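Local coordinates for fimbria adhesin protein (Klebsiella pneumoniae, PDB 3U4K), which probably binds human collagen V through its receptor-binding domain, the part present here, as the adhesin of a fimbria, at residues 97-109 and 145-159. Residues are numbered along the deposited sequence; the frame is centred on the assembly and turned at random.
Sequences STAIPGIGLRFSR and TTGSGTLASGPYTEY
With its CG2 methyl set anti to the backbone N, Ile100 turns that branch onto the backbone of Gly147, while an extended outer chain (chi2 169°) carries CD1 to Gly149 O, 3.5 Å away; a branched apolar side chain suits this place, since two separate methyls touch the 147-149 backbone. Thr98 also has CG2 anti to its N, which directs the methyl across Leu151 CD2 and leaves OG1 to donate to Ile103 O at 2.7 Å, from above the carbonyl plane. Threonine thus serves an apolar neighbour and a polar one at once.

Ile100 begins a type II turn ending at Ile103, and Gly102 takes the positive phi that glycine adopts readily. The turn presents Pro101 O to Gly147 N in a nearly straight hydrogen bond of 2.9 Å (171° at the hydrogen). Gly147, lacking a side chain, lets Pro101 CD lie close to its CA.

Farther along, strands 103-109 and 154-159 face each other from two sheets of the jelly-roll, their axes 9.3 Å apart. Apolar Leu105 and Phe107 suit this buried space: Leu105 CD1 reaches Leu151 and Tyr156, and Phe107 CZ comes within 4.2 Å of Tyr156 CD2. Tyr156 and Thr157 together face Thr168 in a classic beta bulge. Tyr156 OH donates to Ala152 O in the carbonyl plane, so the buried ring has its hydroxyl satisfied. Thr157 OG1 lies over one face of Phe107.

Tyr159 CE2 makes van der Waals contact at the Arg109 guanidinium's edge, held there as NE donates to Ser133 OG and NH2 to Ala131 O. Apolar side chains of loops (Ile100, Leu151) and facing strands (Leu105, Phe107, Tyr156) thus fill the interface, and a single backbone hydrogen bond ties the turn to the neighbouring loop.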
loop_
_atom_site.group_PDB
_atom_site.type_symbol
_atom_site.label_atom_id
_atom_site.label_comp_id
_atom_site.label_asym_id
_atom_site.label_seq_id
_atom_site.Cartn_x
_atom_site.Cartn_y
_atom_site.Cartn_z
ATOM N N SER A 97 9.693 1.488 7.396
ATOM C CA SER A 97 10.995 0.831 7.318
ATOM C C SER A 97 10.837 -0.677 7.122
ATOM O O SER A 97 9.783 -1.241 7.423
ATOM C CB SER A 97 11.806 1.126 8.579
ATOM O OG SER A 97 11.122 0.661 9.729
ATOM N N THR A 98 11.892 -1.321 6.628
ATOM C CA THR A 98 11.848 -2.746 6.290
ATOM C C THR A 98 12.888 -3.581 7.043
ATOM O O THR A 98 13.705 -3.047 7.800
ATOM C CB THR A 98 12.064 -2.958 4.777
ATOM O OG1 THR A 98 11.448 -1.891 4.048
ATOM C CG2 THR A 98 11.466 -4.280 4.331
ATOM N N ALA A 99 12.834 -4.897 6.826
ATOM C CA ALA A 99 13.897 -5.821 7.217
ATOM C C ALA A 99 15.174 -5.576 6.400
ATOM O O ALA A 99 16.258 -6.010 6.789
ATOM C CB ALA A 99 13.430 -7.261 7.058
ATOM N N ILE A 100 15.032 -4.893 5.266
ATOM C CA ILE A 100 16.175 -4.438 4.478
ATOM C C ILE A 100 16.621 -3.060 4.985
ATOM O O ILE A 100 15.816 -2.124 5.033
ATOM C CB ILE A 100 15.859 -4.399 2.963
ATOM C CG1 ILE A 100 15.426 -5.785 2.474
ATOM C CG2 ILE A 100 17.071 -3.927 2.170
ATOM C CD1 ILE A 100 14.852 -5.811 1.072
ATOM N N PRO A 101 17.907 -2.939 5.380
ATOM C CA PRO A 101 18.454 -1.696 5.939
ATOM C C PRO A 101 18.336 -0.515 4.981
ATOM O O PRO A 101 18.692 -0.627 3.806
ATOM C CB PRO A 101 19.931 -2.033 6.177
ATOM C CG PRO A 101 19.973 -3.519 6.289
ATOM C CD PRO A 101 18.916 -4.016 5.351
ATOM N N GLY A 102 17.822 0.599 5.495
ATOM C CA GLY A 102 17.704 1.834 4.726
ATOM C C GLY A 102 16.695 1.799 3.592
ATOM O O GLY A 102 16.792 2.585 2.649
ATOM N N ILE A 103 15.724 0.895 3.683
ATOM C CA ILE A 103 14.690 0.765 2.655
ATOM C C ILE A 103 13.305 1.066 3.225
ATOM O O ILE A 103 12.837 0.385 4.140
ATOM C CB ILE A 103 14.734 -0.623 1.968
ATOM C CG1 ILE A 103 16.039 -0.796 1.172
ATOM C CG2 ILE A 103 13.523 -0.841 1.070
ATOM C CD1 ILE A 103 16.304 0.252 0.106
ATOM N N GLY A 104 12.665 2.095 2.673
ATOM C CA GLY A 104 11.340 2.530 3.114
ATOM C C GLY A 104 10.225 2.270 2.115
ATOM O O GLY A 104 10.471 2.089 0.921
ATOM N N LEU A 105 8.993 2.253 2.614
ATOM C CA LEU A 105 7.814 2.037 1.778
ATOM C C LEU A 105 6.701 3.025 2.113
ATOM O O LEU A 105 6.371 3.229 3.284
ATOM C CB LEU A 105 7.303 0.600 1.910
ATOM C CG LEU A 105 8.136 -0.539 1.309
ATOM C CD1 LEU A 105 7.452 -1.872 1.553
ATOM C CD2 LEU A 105 8.381 -0.351 -0.181
ATOM N N ARG A 106 6.138 3.642 1.076
ATOM C CA ARG A 106 4.993 4.532 1.229
ATOM C C ARG A 106 3.880 4.145 0.254
ATOM O O ARG A 106 4.096 4.054 -0.957
ATOM C CB ARG A 106 5.412 5.992 1.044
ATOM C CG ARG A 106 4.392 7.012 1.542
ATOM C CD ARG A 106 4.881 8.438 1.341
ATOM N NE ARG A 106 5.326 8.658 -0.036
ATOM C CZ ARG A 106 6.129 9.643 -0.431
ATOM N NH1 ARG A 106 6.595 10.530 0.443
ATOM N NH2 ARG A 106 6.471 9.739 -1.709
ATOM N N PHE A 107 2.693 3.906 0.803
ATOM C CA PHE A 107 1.528 3.517 0.013
ATOM C C PHE A 107 0.551 4.675 -0.038
ATOM O O PHE A 107 0.202 5.250 0.998
ATOM C CB PHE A 107 0.837 2.297 0.625
ATOM C CG PHE A 107 1.778 1.200 1.032
ATOM C CD1 PHE A 107 2.435 1.247 2.262
ATOM C CD2 PHE A 107 2.000 0.111 0.196
ATOM C CE1 PHE A 107 3.300 0.235 2.644
ATOM C CE2 PHE A 107 2.862 -0.909 0.576
ATOM C CZ PHE A 107 3.513 -0.845 1.799
ATOM N N SER A 108 0.114 5.018 -1.245
ATOM C CA SER A 108 -0.810 6.128 -1.438
ATOM C C SER A 108 -1.900 5.779 -2.445
ATOM O O SER A 108 -1.725 4.905 -3.297
ATOM C CB SER A 108 -0.055 7.384 -1.884
ATOM O OG SER A 108 0.508 7.202 -3.172
ATOM N N ARG A 109 -3.026 6.472 -2.331
ATOM C CA ARG A 109 -4.127 6.330 -3.269
ATOM C C ARG A 109 -4.526 7.717 -3.741
ATOM O O ARG A 109 -4.613 8.645 -2.939
ATOM C CB ARG A 109 -5.308 5.629 -2.599
ATOM C CG ARG A 109 -6.379 5.140 -3.559
ATOM C CD ARG A 109 -7.582 4.613 -2.798
ATOM N NE ARG A 109 -8.795 4.645 -3.612
ATOM C CZ ARG A 109 -10.017 4.395 -3.152
ATOM N NH1 ARG A 109 -10.209 4.091 -1.873
ATOM N NH2 ARG A 109 -11.056 4.450 -3.975
ATOM N N THR A 145 23.322 4.393 3.906
ATOM C CA THR A 145 23.756 3.030 3.618
ATOM C C THR A 145 22.552 2.090 3.453
ATOM O O THR A 145 21.747 1.917 4.376
ATOM C CB THR A 145 24.745 2.501 4.688
ATOM O OG1 THR A 145 24.961 1.098 4.493
ATOM C CG2 THR A 145 24.229 2.748 6.117
ATOM N N THR A 146 22.437 1.492 2.269
ATOM C CA THR A 146 21.309 0.613 1.943
ATOM C C THR A 146 21.733 -0.841 1.759
ATOM O O THR A 146 22.756 -1.121 1.133
ATOM C CB THR A 146 20.569 1.076 0.670
ATOM O OG1 THR A 146 21.497 1.203 -0.414
ATOM C CG2 THR A 146 19.880 2.412 0.902
ATOM N N GLY A 147 20.932 -1.759 2.298
ATOM C CA GLY A 147 21.199 -3.192 2.182
ATOM C C GLY A 147 20.538 -3.806 0.963
ATOM O O GLY A 147 20.002 -3.095 0.115
ATOM N N SER A 148 20.585 -5.129 0.874
ATOM C CA SER A 148 19.960 -5.858 -0.224
ATOM C C SER A 148 18.972 -6.886 0.310
ATOM O O SER A 148 18.927 -7.141 1.513
ATOM C CB SER A 148 21.019 -6.540 -1.096
ATOM O OG SER A 148 21.675 -5.603 -1.932
ATOM N N GLY A 149 18.177 -7.470 -0.587
ATOM C CA GLY A 149 17.213 -8.500 -0.207
ATOM C C GLY A 149 15.933 -8.504 -1.023
ATOM O O GLY A 149 15.707 -7.622 -1.855
ATOM N N THR A 150 15.102 -9.516 -0.778
ATOM C CA THR A 150 13.799 -9.650 -1.421
ATOM C C THR A 150 12.715 -9.505 -0.360
ATOM O O THR A 150 12.828 -10.070 0.730
ATOM C CB THR A 150 13.654 -11.015 -2.120
ATOM O OG1 THR A 150 14.792 -11.245 -2.958
ATOM C CG2 THR A 150 12.396 -11.064 -2.972
ATOM N N LEU A 151 11.675 -8.741 -0.680
ATOM C CA LEU A 151 10.584 -8.487 0.261
ATOM C C LEU A 151 9.721 -9.722 0.490
ATOM O O LEU A 151 9.542 -10.540 -0.415
ATOM C CB LEU A 151 9.727 -7.314 -0.209
ATOM C CG LEU A 151 10.418 -5.951 -0.175
ATOM C CD1 LEU A 151 9.601 -4.918 -0.925
ATOM C CD2 LEU A 151 10.657 -5.508 1.257
ATOM N N ALA A 152 9.199 -9.840 1.709
ATOM C CA ALA A 152 8.407 -10.999 2.126
ATOM C C ALA A 152 7.077 -11.117 1.386
ATOM O O ALA A 152 6.433 -10.116 1.073
ATOM C CB ALA A 152 8.172 -10.964 3.629
ATOM N N SER A 153 6.681 -12.355 1.117
ATOM C CA SER A 153 5.400 -12.658 0.484
ATOM C C SER A 153 4.221 -12.382 1.426
ATOM O O SER A 153 4.357 -12.479 2.650
ATOM C CB SER A 153 5.391 -14.122 0.043
ATOM O OG SER A 153 4.172 -14.463 -0.586
ATOM N N GLY A 154 3.072 -12.024 0.854
ATOM C CA GLY A 154 1.844 -11.845 1.633
ATOM C C GLY A 154 1.233 -10.454 1.576
ATOM O O GLY A 154 1.661 -9.623 0.773
ATOM N N PRO A 155 0.223 -10.193 2.432
ATOM C CA PRO A 155 -0.505 -8.919 2.473
ATOM C C PRO A 155 0.349 -7.743 2.943
ATOM O O PRO A 155 1.296 -7.935 3.709
ATOM C CB PRO A 155 -1.623 -9.188 3.486
ATOM C CG PRO A 155 -1.087 -10.270 4.356
ATOM C CD PRO A 155 -0.301 -11.147 3.428
ATOM N N TYR A 156 0.004 -6.542 2.482
ATOM C CA TYR A 156 0.695 -5.313 2.873
ATOM C C TYR A 156 -0.291 -4.201 3.217
ATOM O O TYR A 156 -0.136 -3.507 4.225
ATOM C CB TYR A 156 1.637 -4.848 1.760
ATOM C CG TYR A 156 2.962 -5.577 1.732
ATOM C CD1 TYR A 156 3.085 -6.824 1.117
ATOM C CD2 TYR A 156 4.097 -5.017 2.318
ATOM C CE1 TYR A 156 4.297 -7.497 1.099
ATOM C CE2 TYR A 156 5.313 -5.681 2.303
ATOM C CZ TYR A 156 5.409 -6.918 1.693
ATOM O OH TYR A 156 6.619 -7.575 1.676
ATOM N N THR A 157 -1.302 -4.045 2.368
ATOM C CA THR A 157 -2.316 -3.008 2.528
ATOM C C THR A 157 -3.715 -3.608 2.645
ATOM O O THR A 157 -4.041 -4.596 1.975
ATOM C CB THR A 157 -2.242 -1.994 1.365
ATOM O OG1 THR A 157 -1.366 -0.918 1.723
ATOM C CG2 THR A 157 -3.627 -1.441 0.978
ATOM N N GLU A 158 -4.524 -3.010 3.518
ATOM C CA GLU A 158 -5.928 -3.380 3.673
ATOM C C GLU A 158 -6.790 -2.149 3.915
ATOM O O GLU A 158 -6.551 -1.379 4.846
ATOM C CB GLU A 158 -6.107 -4.399 4.798
ATOM C CG GLU A 158 -5.727 -5.816 4.393
ATOM C CD GLU A 158 -5.922 -6.841 5.496
ATOM O OE1 GLU A 158 -6.253 -6.451 6.640
ATOM O OE2 GLU A 158 -5.739 -8.044 5.211
ATOM N N TYR A 159 -7.781 -1.966 3.051
ATOM C CA TYR A 159 -8.709 -0.851 3.158
ATOM C C TYR A 159 -10.143 -1.347 3.217
ATOM O O TYR A 159 -10.544 -2.208 2.434
ATOM C CB TYR A 159 -8.529 0.106 1.982
ATOM C CG TYR A 159 -9.501 1.264 1.976
ATOM C CD1 TYR A 159 -9.400 2.287 2.917
ATOM C CD2 TYR A 159 -10.517 1.338 1.024
ATOM C CE1 TYR A 159 -10.287 3.350 2.914
ATOM C CE2 TYR A 159 -11.410 2.399 1.010
ATOM C CZ TYR A 159 -11.289 3.402 1.957
ATOM O OH TYR A 159 -12.169 4.460 1.951
#